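Local atomic coordinates of fiber protein 2 (Human adenovirus type 41, PDB entry 2BZV), a protein that forms spikes at the vertices of the adenovirus capsid, its trimeric head domain probably attaching the virion to the host receptor CXCAR. Residues 137-142 with 146-151; 133-138 with 165-170. All coordinates share one frame; numbering follows the deposited sequence. Where two conformers were deposited one is given.

Contact 1 of 2, residues 137-142 with 146-151; sequences VVYNEI and YAFTFK
V138 and T149 face each other as an antiparallel hydrogen-bonded pair, the amide of each donating to the carbonyl of the other. V138 N reaches T149 O at 2.9 Å, and T149 N returns the bond to V138 O, lying in that carbonyl's plane. Beyond it N140 N meets A147 O at 2.8 Å in a nearly straight bond (177°), although the donor stands above the carbonyl plane. The amide of A147 is taken by a side chain: with CG of N140 beside its own backbone N (chi1 -63°), OD1 comes within 3.0 Å of A147 N, in the amide plane. ND2 of N140 bonds to the backbone oxygens of Y114 and P109, so both ends of this buried amide are satisfied. Water 1 gives a proton to V138 O, accepts one from E141 N and also bonds T149 OG1; water 2 links that hydroxyl to E141 OE2. On the face carrying V137, Y139, F148 and F150, V137 CG2 lies 3.6 Å from F150 CE1, while the Y139 and F148 rings meet edge to edge through CE1 and CD1, 3.8 Å apart. I142 CG2 rests on A147 CB. The pairing is that of a β-hairpin in the fiber knob, whose strand 135-139 is outermost and whose strand 146-153 pairs on with 69-76, with an inverse γ-turn centred on E141.

Contact 2 of 2, residues 133-138 with 165-170; sequences ITFSVV and AVFCYI
A165 opens the contact by setting its methyl group on the ring of F135. A165 CB stands 3.6 Å from the centroid of that ring and only 8° off its normal, a CH-π contact centred on the face. All six ring carbons are thus at similar range, the nearest being F135 CD2 at 3.7 Å from A165 CB. F135 presents this face because its CG is anti to the backbone N (chi1 167°), which carries the ring across toward strand 165-170. V137 N lies beyond the opposite face, offset toward the rim. I53 also touches F135, and the ring of W152 meets it with the planes inclined.

Next along the strand, V166 points away from 133-138 and packs on C168 of the third subunit, just as C168, two residues on, points away and packs on L50 of the second subunit. F167, between them, points toward 133-138 and takes two partners. Its CB lies 4.2 Å from V137 CG1, and its ring atom CD2 is 4.3 Å from F135 CZ, an oblique approach of the two rings. L40 and L42 of strand 36-45 also pack on F167.

The strand axes are 8.8 Å apart at their closest and 31° from parallel, a spacing set by side chains between two layers of a β-sandwich. No hydrogen bond joins the two segments: their contact is wholly apolar, consistent with dispersion and the exclusion of water holding this part of the interface, the methyl-ring contact being the tightest.

From the N terminus, strand 135-139 enters both contacts, which share V137 and V138. Contact 1 closes first, through a short turn of three residues between its segments; the chain then runs on past strand 146-153 and returns as strand 165-170, so that contact 2 closes a longer loop with the whole of the hairpin turn within it. The first tie lies within one sheet, and the second joins this sheet to the one containing strand 165-170. Their centres are 10 Å apart and they touch directly: K151 O and S136 N, 2.9 Å apart, probably form a hydrogen bond continuing the hairpin ladder, while Y139 OH packs against F167 CD1 between the layers.

Contact 1 of 2, residues 137-142 with 146-151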
ATOM      1  N   VAL A 137      -2.788  -2.206  14.328  1.00 11.21           N
ATOM      2  CA  VAL A 137      -2.198  -0.933  14.715  1.00 11.48           C
ATOM      3  C   VAL A 137      -3.332   0.001  15.111  1.00 11.06           C
ATOM      4  O   VAL A 137      -4.336   0.096  14.398  1.00 12.64           O
ATOM      5  CB  VAL A 137      -1.284  -0.343  13.606  1.00 12.96           C
ATOM      6  CG1 VAL A 137      -1.999  -0.198  12.270  1.00 15.72           C
ATOM      7  CG2 VAL A 137      -0.700   0.987  14.071  1.00 12.88           C
ATOM      8  N   VAL A 138      -3.173   0.626  16.279  1.00 10.74           N
ATOM      9  CA  VAL A 138      -4.104   1.657  16.744  0.50 11.27           C
ATOM     10  C   VAL A 138      -3.349   2.941  16.880  1.00 10.02           C
ATOM     11  O   VAL A 138      -2.191   2.971  17.338  1.00 10.00           O
ATOM     12  CB  VAL A 138      -4.582   1.092  18.248  0.65 12.47           C
ATOM     13  CG1 VAL A 138      -5.317   2.199  19.013  0.65 13.78           C
ATOM     14  CG2 VAL A 138      -5.444  -0.218  18.077  0.70 14.36           C
ATOM     15  N   TYR A 139      -3.991   4.021  16.461  1.00  9.81           N
ATOM     16  CA  TYR A 139      -3.374   5.337  16.413  1.00  9.69           C
ATOM     17  C   TYR A 139      -3.824   6.223  17.562  1.00  9.61           C
ATOM     18  O   TYR A 139      -5.010   6.283  17.893  1.00 10.37           O
ATOM     19  CB  TYR A 139      -3.706   6.011  15.078  1.00 10.41           C
ATOM     20  CG  TYR A 139      -3.271   5.162  13.892  1.00 10.59           C
ATOM     21  CD1 TYR A 139      -1.923   5.040  13.560  1.00 10.86           C
ATOM     22  CD2 TYR A 139      -4.195   4.446  13.137  1.00 12.63           C
ATOM     23  CE1 TYR A 139      -1.524   4.245  12.486  1.00 10.84           C
ATOM     24  CE2 TYR A 139      -3.798   3.645  12.062  1.00 13.68           C
ATOM     25  CZ  TYR A 139      -2.460   3.554  11.757  1.00 11.95           C
ATOM     26  OH  TYR A 139      -2.023   2.776  10.698  1.00 12.72           O
ATOM     27  N   ASN A 140      -2.857   6.913  18.145  1.00  9.71           N
ATOM     28  CA  ASN A 140      -3.103   7.967  19.120  1.00  9.54           C
ATOM     29  C   ASN A 140      -3.851   7.523  20.371  1.00  9.84           C
ATOM     30  O   ASN A 140      -4.637   8.289  20.923  1.00 10.34           O
ATOM     31  CB  ASN A 140      -3.777   9.167  18.433  1.00  9.60           C
ATOM     32  CG  ASN A 140      -2.877   9.789  17.379  1.00  9.02           C
ATOM     33  OD1 ASN A 140      -1.655   9.641  17.426  1.00  9.24           O
ATOM     34  ND2 ASN A 140      -3.473  10.523  16.458  1.00  9.78           N
ATOM     35  N   GLU A 141      -3.573   6.305  20.829  1.00  9.88           N
ATOM     36  CA  GLU A 141      -4.103   5.860  22.113  1.00 11.09           C
ATOM     37  C   GLU A 141      -3.170   6.390  23.197  1.00 10.42           C
ATOM     38  O   GLU A 141      -2.313   5.668  23.718  1.00 11.38           O
ATOM     39  CB  GLU A 141      -4.190   4.342  22.151  1.00 12.31           C
ATOM     40  CG  GLU A 141      -4.981   3.816  23.345  1.00 16.46           C
ATOM     41  CD  GLU A 141      -5.101   2.311  23.292  1.00 23.02           C
ATOM     42  OE1 GLU A 141      -5.963   1.813  22.544  1.00 26.13           O
ATOM     43  OE2 GLU A 141      -4.326   1.639  24.003  1.00 29.08           O
ATOM     44  N   ILE A 142      -3.322   7.677  23.492  1.00 10.36           N
ATOM     45  CA  ILE A 142      -2.384   8.396  24.353  1.00  9.99           C
ATOM     46  C   ILE A 142      -3.077   9.689  24.761  1.00  9.79           C
ATOM     47  O   ILE A 142      -3.920  10.197  24.009  1.00 10.49           O
ATOM     48  CB  ILE A 142      -1.024   8.642  23.619  1.00  9.86           C
ATOM     49  CG1 ILE A 142       0.075   9.096  24.579  1.00 10.98           C
ATOM     50  CG2 ILE A 142      -1.217   9.606  22.440  1.00 10.36           C
ATOM     51  CD1 ILE A 142       1.467   8.910  23.995  1.00 12.03           C
ATOM     52  N   TYR A 146       1.061  11.940  20.242  1.00  8.61           N
ATOM     53  CA  TYR A 146       0.670  10.959  19.236  1.00  8.44           C
ATOM     54  C   TYR A 146       1.209   9.602  19.618  1.00  8.15           C
ATOM     55  O   TYR A 146       2.132   9.499  20.445  1.00  8.38           O
ATOM     56  CB  TYR A 146       1.285  11.352  17.877  1.00  8.90           C
ATOM     57  CG  TYR A 146       0.840  12.732  17.430  1.00  8.88           C
ATOM     58  CD1 TYR A 146      -0.345  12.913  16.725  1.00  9.10           C
ATOM     59  CD2 TYR A 146       1.592  13.871  17.739  1.00  9.38           C
ATOM     60  CE1 TYR A 146      -0.761  14.176  16.329  1.00  9.83           C
ATOM     61  CE2 TYR A 146       1.171  15.143  17.358  1.00  9.89           C
ATOM     62  CZ  TYR A 146      -0.010  15.286  16.660  1.00 10.27           C
ATOM     63  OH  TYR A 146      -0.438  16.535  16.274  1.00 12.35           O
ATOM     64  N   ALA A 147       0.677   8.547  19.011  1.00  8.10           N
ATOM     65  CA  ALA A 147       1.227   7.235  19.273  1.00  8.21           C
ATOM     66  C   ALA A 147       0.861   6.241  18.193  1.00  7.87           C
ATOM     67  O   ALA A 147      -0.147   6.389  17.486  1.00  8.55           O
ATOM     68  CB  ALA A 147       0.730   6.695  20.630  1.00  9.13           C
ATOM     69  N   PHE A 148       1.685   5.208  18.100  1.00  7.73           N
ATOM     70  CA  PHE A 148       1.311   3.955  17.446  1.00  7.92           C
ATOM     71  C   PHE A 148       1.283   2.872  18.510  1.00  7.92           C
ATOM     72  O   PHE A 148       2.218   2.780  19.313  1.00  8.95           O
ATOM     73  CB  PHE A 148       2.355   3.490  16.433  1.00  8.96           C
ATOM     74  CG  PHE A 148       2.654   4.441  15.321  1.00  9.87           C
ATOM     75  CD1 PHE A 148       1.774   4.581  14.265  1.00 11.19           C
ATOM     76  CD2 PHE A 148       3.836   5.132  15.290  1.00 14.11           C
ATOM     77  CE1 PHE A 148       2.042   5.441  13.222  1.00 12.00           C
ATOM     78  CE2 PHE A 148       4.112   5.993  14.241  1.00 14.81           C
ATOM     79  CZ  PHE A 148       3.210   6.156  13.220  1.00 13.65           C
ATOM     80  N   THR A 149       0.246   2.028  18.482  1.00  8.27           N
ATOM     81  CA  THR A 149       0.219   0.846  19.333  1.00  9.24           C
ATOM     82  C   THR A 149       0.042  -0.349  18.416  1.00  8.95           C
ATOM     83  O   THR A 149      -0.995  -0.497  17.777  1.00 10.05           O
ATOM     84  CB  THR A 149      -0.891   0.889  20.388  1.00 10.34           C
ATOM     85  OG1 THR A 149      -0.735   2.093  21.162  1.00 11.08           O
ATOM     86  CG2 THR A 149      -0.812  -0.345  21.276  1.00 13.04           C
ATOM     87  N   PHE A 150       1.085  -1.168  18.360  1.00  8.88           N
ATOM     88  CA  PHE A 150       1.089  -2.367  17.529  1.00  9.34           C
ATOM     89  C   PHE A 150       0.769  -3.568  18.398  1.00  9.80           C
ATOM     90  O   PHE A 150       1.211  -3.635  19.543  1.00 11.40           O
ATOM     91  CB  PHE A 150       2.477  -2.556  16.924  1.00 10.01           C
ATOM     92  CG  PHE A 150       2.907  -1.411  16.055  1.00  9.51           C
ATOM     93  CD1 PHE A 150       2.343  -1.216  14.798  1.00 10.08           C
ATOM     94  CD2 PHE A 150       3.884  -0.519  16.496  1.00  9.73           C
ATOM     95  CE1 PHE A 150       2.737  -0.151  13.990  1.00 10.72           C
ATOM     96  CE2 PHE A 150       4.276   0.537  15.702  1.00  9.94           C
ATOM     97  CZ  PHE A 150       3.702   0.722  14.444  1.00  9.87           C
ATOM     98  N   LYS A 151       0.033  -4.526  17.852  1.00  9.97           N
ATOM     99  CA  LYS A 151      -0.236  -5.765  18.570  1.00 11.59           C
ATOM    100  C   LYS A 151      -0.116  -6.937  17.602  1.00 10.80           C
ATOM    101  O   LYS A 151      -0.662  -6.889  16.492  1.00 12.04           O
ATOM    102  CB  LYS A 151      -1.636  -5.757  19.197  1.00 12.68           C
ATOM    103  CG  LYS A 151      -1.945  -7.038  19.999  1.00 15.63           C
ATOM    104  CD  LYS A 151      -3.394  -7.042  20.470  1.00 18.26           C
ATOM    105  CE  LYS A 151      -3.831  -8.401  21.000  1.00 22.01           C
ATOM    106  NZ  LYS A 151      -5.265  -8.381  21.420  1.00 24.58           N
TER
HETATM  107  O   HOH W   1      -1.695   4.355  19.758  1.00 10.65           O
HETATM  108  O   HOH W   2      -1.811   1.866  23.679  1.00 23.65           O

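Contact 2 of 2, residues 133-138 with 165-170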
ATOM      1  N   ILE A 133      -1.724 -15.779  12.314  1.00 37.34           N
ATOM      2  CA  ILE A 133      -1.145 -14.683  13.092  1.00 35.71           C
ATOM      3  C   ILE A 133      -1.900 -13.385  12.830  1.00 31.22           C
ATOM      4  O   ILE A 133      -2.097 -13.039  11.660  1.00 30.79           O
ATOM      5  CB  ILE A 133       0.359 -14.522  12.769  1.00 37.15           C
ATOM      6  CG1 ILE A 133       1.088 -15.838  13.071  1.00 40.40           C
ATOM      7  CG2 ILE A 133       0.949 -13.332  13.537  1.00 35.36           C
ATOM      8  CD1 ILE A 133       2.601 -15.800  12.999  1.00 41.93           C
ATOM      9  N   THR A 134      -2.312 -12.699  13.904  1.00 25.16           N
ATOM     10  CA  THR A 134      -3.024 -11.431  13.783  1.00 23.51           C
ATOM     11  C   THR A 134      -2.074 -10.251  14.020  1.00 18.75           C
ATOM     12  O   THR A 134      -1.093 -10.372  14.748  1.00 18.42           O
ATOM     13  CB  THR A 134      -4.209 -11.297  14.767  1.00 25.23           C
ATOM     14  OG1 THR A 134      -3.706 -11.272  16.111  1.00 28.49           O
ATOM     15  CG2 THR A 134      -5.188 -12.448  14.619  1.00 32.09           C
ATOM     16  N   PHE A 135      -2.378  -9.124  13.398  1.00 16.49           N
ATOM     17  CA  PHE A 135      -1.645  -7.867  13.577  1.00 14.38           C
ATOM     18  C   PHE A 135      -2.657  -6.749  13.624  1.00 13.65           C
ATOM     19  O   PHE A 135      -3.628  -6.770  12.871  1.00 15.38           O
ATOM     20  CB  PHE A 135      -0.692  -7.617  12.400  1.00 14.40           C
ATOM     21  CG  PHE A 135      -0.137  -6.213  12.336  1.00 13.46           C
ATOM     22  CD1 PHE A 135       0.913  -5.848  13.169  1.00 13.48           C
ATOM     23  CD2 PHE A 135      -0.644  -5.260  11.460  1.00 14.80           C
ATOM     24  CE1 PHE A 135       1.453  -4.569  13.132  1.00 13.09           C
ATOM     25  CE2 PHE A 135      -0.113  -3.968  11.431  1.00 14.44           C
ATOM     26  CZ  PHE A 135       0.943  -3.621  12.256  1.00 14.01           C
ATOM     27  N   SER A 136      -2.428  -5.783  14.497  1.00 12.42           N
ATOM     28  CA  SER A 136      -3.216  -4.568  14.464  1.00 13.30           C
ATOM     29  C   SER A 136      -2.348  -3.367  14.799  1.00 11.31           C
ATOM     30  O   SER A 136      -1.326  -3.505  15.482  1.00 10.62           O
ATOM     31  CB  SER A 136      -4.400  -4.639  15.424  1.00 14.70           C
ATOM     32  OG  SER A 136      -3.945  -4.745  16.758  1.00 16.89           O
ATOM     33  N   VAL A 137      -2.788  -2.206  14.328  1.00 11.21           N
ATOM     34  CA  VAL A 137      -2.198  -0.933  14.715  1.00 11.48           C
ATOM     35  C   VAL A 137      -3.332   0.001  15.111  1.00 11.06           C
ATOM     36  O   VAL A 137      -4.336   0.096  14.398  1.00 12.64           O
ATOM     37  CB  VAL A 137      -1.284  -0.343  13.606  1.00 12.96           C
ATOM     38  CG1 VAL A 137      -1.999  -0.198  12.270  1.00 15.72           C
ATOM     39  CG2 VAL A 137      -0.700   0.987  14.071  1.00 12.88           C
ATOM     40  N   VAL A 138      -3.173   0.626  16.279  1.00 10.74           N
ATOM     41  CA  VAL A 138      -4.104   1.657  16.744  0.50 11.27           C
ATOM     42  C   VAL A 138      -3.349   2.941  16.880  1.00 10.02           C
ATOM     43  O   VAL A 138      -2.191   2.971  17.338  1.00 10.00           O
ATOM     44  CB  VAL A 138      -4.582   1.092  18.248  0.65 12.47           C
ATOM     45  CG1 VAL A 138      -5.317   2.199  19.013  0.65 13.78           C
ATOM     46  CG2 VAL A 138      -5.444  -0.218  18.077  0.70 14.36           C
ATOM     47  N   ALA A 165       4.447  -6.789   8.435  1.00  9.11           N
ATOM     48  CA  ALA A 165       3.146  -6.186   8.168  1.00  9.56           C
ATOM     49  C   ALA A 165       3.339  -4.845   7.491  1.00  9.24           C
ATOM     50  O   ALA A 165       4.273  -4.119   7.808  1.00  9.59           O
ATOM     51  CB  ALA A 165       2.365  -6.003   9.466  1.00 10.26           C
ATOM     52  N   VAL A 166       2.425  -4.532   6.587  1.00 10.20           N
ATOM     53  CA  VAL A 166       2.385  -3.254   5.901  1.00 11.90           C
ATOM     54  C   VAL A 166       1.083  -2.565   6.263  1.00 12.01           C
ATOM     55  O   VAL A 166       0.024  -3.196   6.277  1.00 16.01           O
ATOM     56  CB  VAL A 166       2.540  -3.444   4.372  1.00 13.90           C
ATOM     57  CG1 VAL A 166       2.441  -2.114   3.644  1.00 16.17           C
ATOM     58  CG2 VAL A 166       3.856  -4.140   4.069  1.00 17.40           C
ATOM     59  N   PHE A 167       1.145  -1.272   6.562  1.00 10.20           N
ATOM     60  CA  PHE A 167      -0.027  -0.503   6.957  1.00 10.00           C
ATOM     61  C   PHE A 167       0.063   0.900   6.366  1.00  8.94           C
ATOM     62  O   PHE A 167       1.110   1.307   5.882  1.00  9.21           O
ATOM     63  CB  PHE A 167      -0.184  -0.464   8.487  1.00 10.54           C
ATOM     64  CG  PHE A 167       0.984   0.170   9.230  1.00  9.97           C
ATOM     65  CD1 PHE A 167       0.899   1.479   9.682  1.00 10.59           C
ATOM     66  CD2 PHE A 167       2.135  -0.560   9.479  1.00 10.48           C
ATOM     67  CE1 PHE A 167       1.967   2.062  10.354  1.00 10.94           C
ATOM     68  CE2 PHE A 167       3.203   0.017  10.152  1.00 10.55           C
ATOM     69  CZ  PHE A 167       3.117   1.320  10.586  1.00 10.91           C
ATOM     70  N   CYS A 168      -1.044   1.626   6.388  1.00  8.89           N
ATOM     71  CA  CYS A 168      -1.136   2.937   5.752  0.60  8.76           C
ATOM     72  C   CYS A 168      -2.020   3.832   6.632  1.00  8.79           C
ATOM     73  O   CYS A 168      -3.111   3.369   7.005  1.00 10.92           O
ATOM     74  CB  CYS A 168      -1.741   2.793   4.342  0.75  9.18           C
ATOM     75  SG  CYS A 168      -2.052   4.347   3.499  0.75 11.92           S
ATOM     76  N   TYR A 169      -1.627   5.072   6.889  1.00  8.25           N
ATOM     77  CA  TYR A 169      -2.451   5.979   7.677  1.00  8.45           C
ATOM     78  C   TYR A 169      -2.320   7.404   7.147  1.00  8.06           C
ATOM     79  O   TYR A 169      -1.437   7.722   6.342  1.00  8.65           O
ATOM     80  CB  TYR A 169      -2.099   5.880   9.176  1.00  9.14           C
ATOM     81  CG  TYR A 169      -0.680   6.339   9.473  1.00  8.07           C
ATOM     82  CD1 TYR A 169      -0.411   7.660   9.818  1.00  8.24           C
ATOM     83  CD2 TYR A 169       0.389   5.444   9.401  1.00  8.12           C
ATOM     84  CE1 TYR A 169       0.897   8.082  10.086  1.00  7.71           C
ATOM     85  CE2 TYR A 169       1.695   5.855   9.659  1.00  7.93           C
ATOM     86  CZ  TYR A 169       1.938   7.182   9.994  1.00  7.64           C
ATOM     87  OH  TYR A 169       3.245   7.569  10.227  1.00  7.83           O
ATOM     88  N   ILE A 170      -3.247   8.252   7.601  1.00  8.22           N
ATOM     89  CA  ILE A 170      -3.306   9.660   7.260  1.00  8.70           C
ATOM     90  C   ILE A 170      -2.507  10.474   8.277  1.00  8.39           C
ATOM     91  O   ILE A 170      -2.648  10.260   9.490  1.00  9.18           O
ATOM     92  CB  ILE A 170      -4.760  10.156   7.278  1.00  9.82           C
ATOM     93  CG1 ILE A 170      -5.674   9.273   6.417  1.00 12.31           C
ATOM     94  CG2 ILE A 170      -4.835  11.631   6.885  1.00 10.22           C
ATOM     95  CD1 ILE A 170      -5.412   9.395   4.954  1.00 14.95           C
TER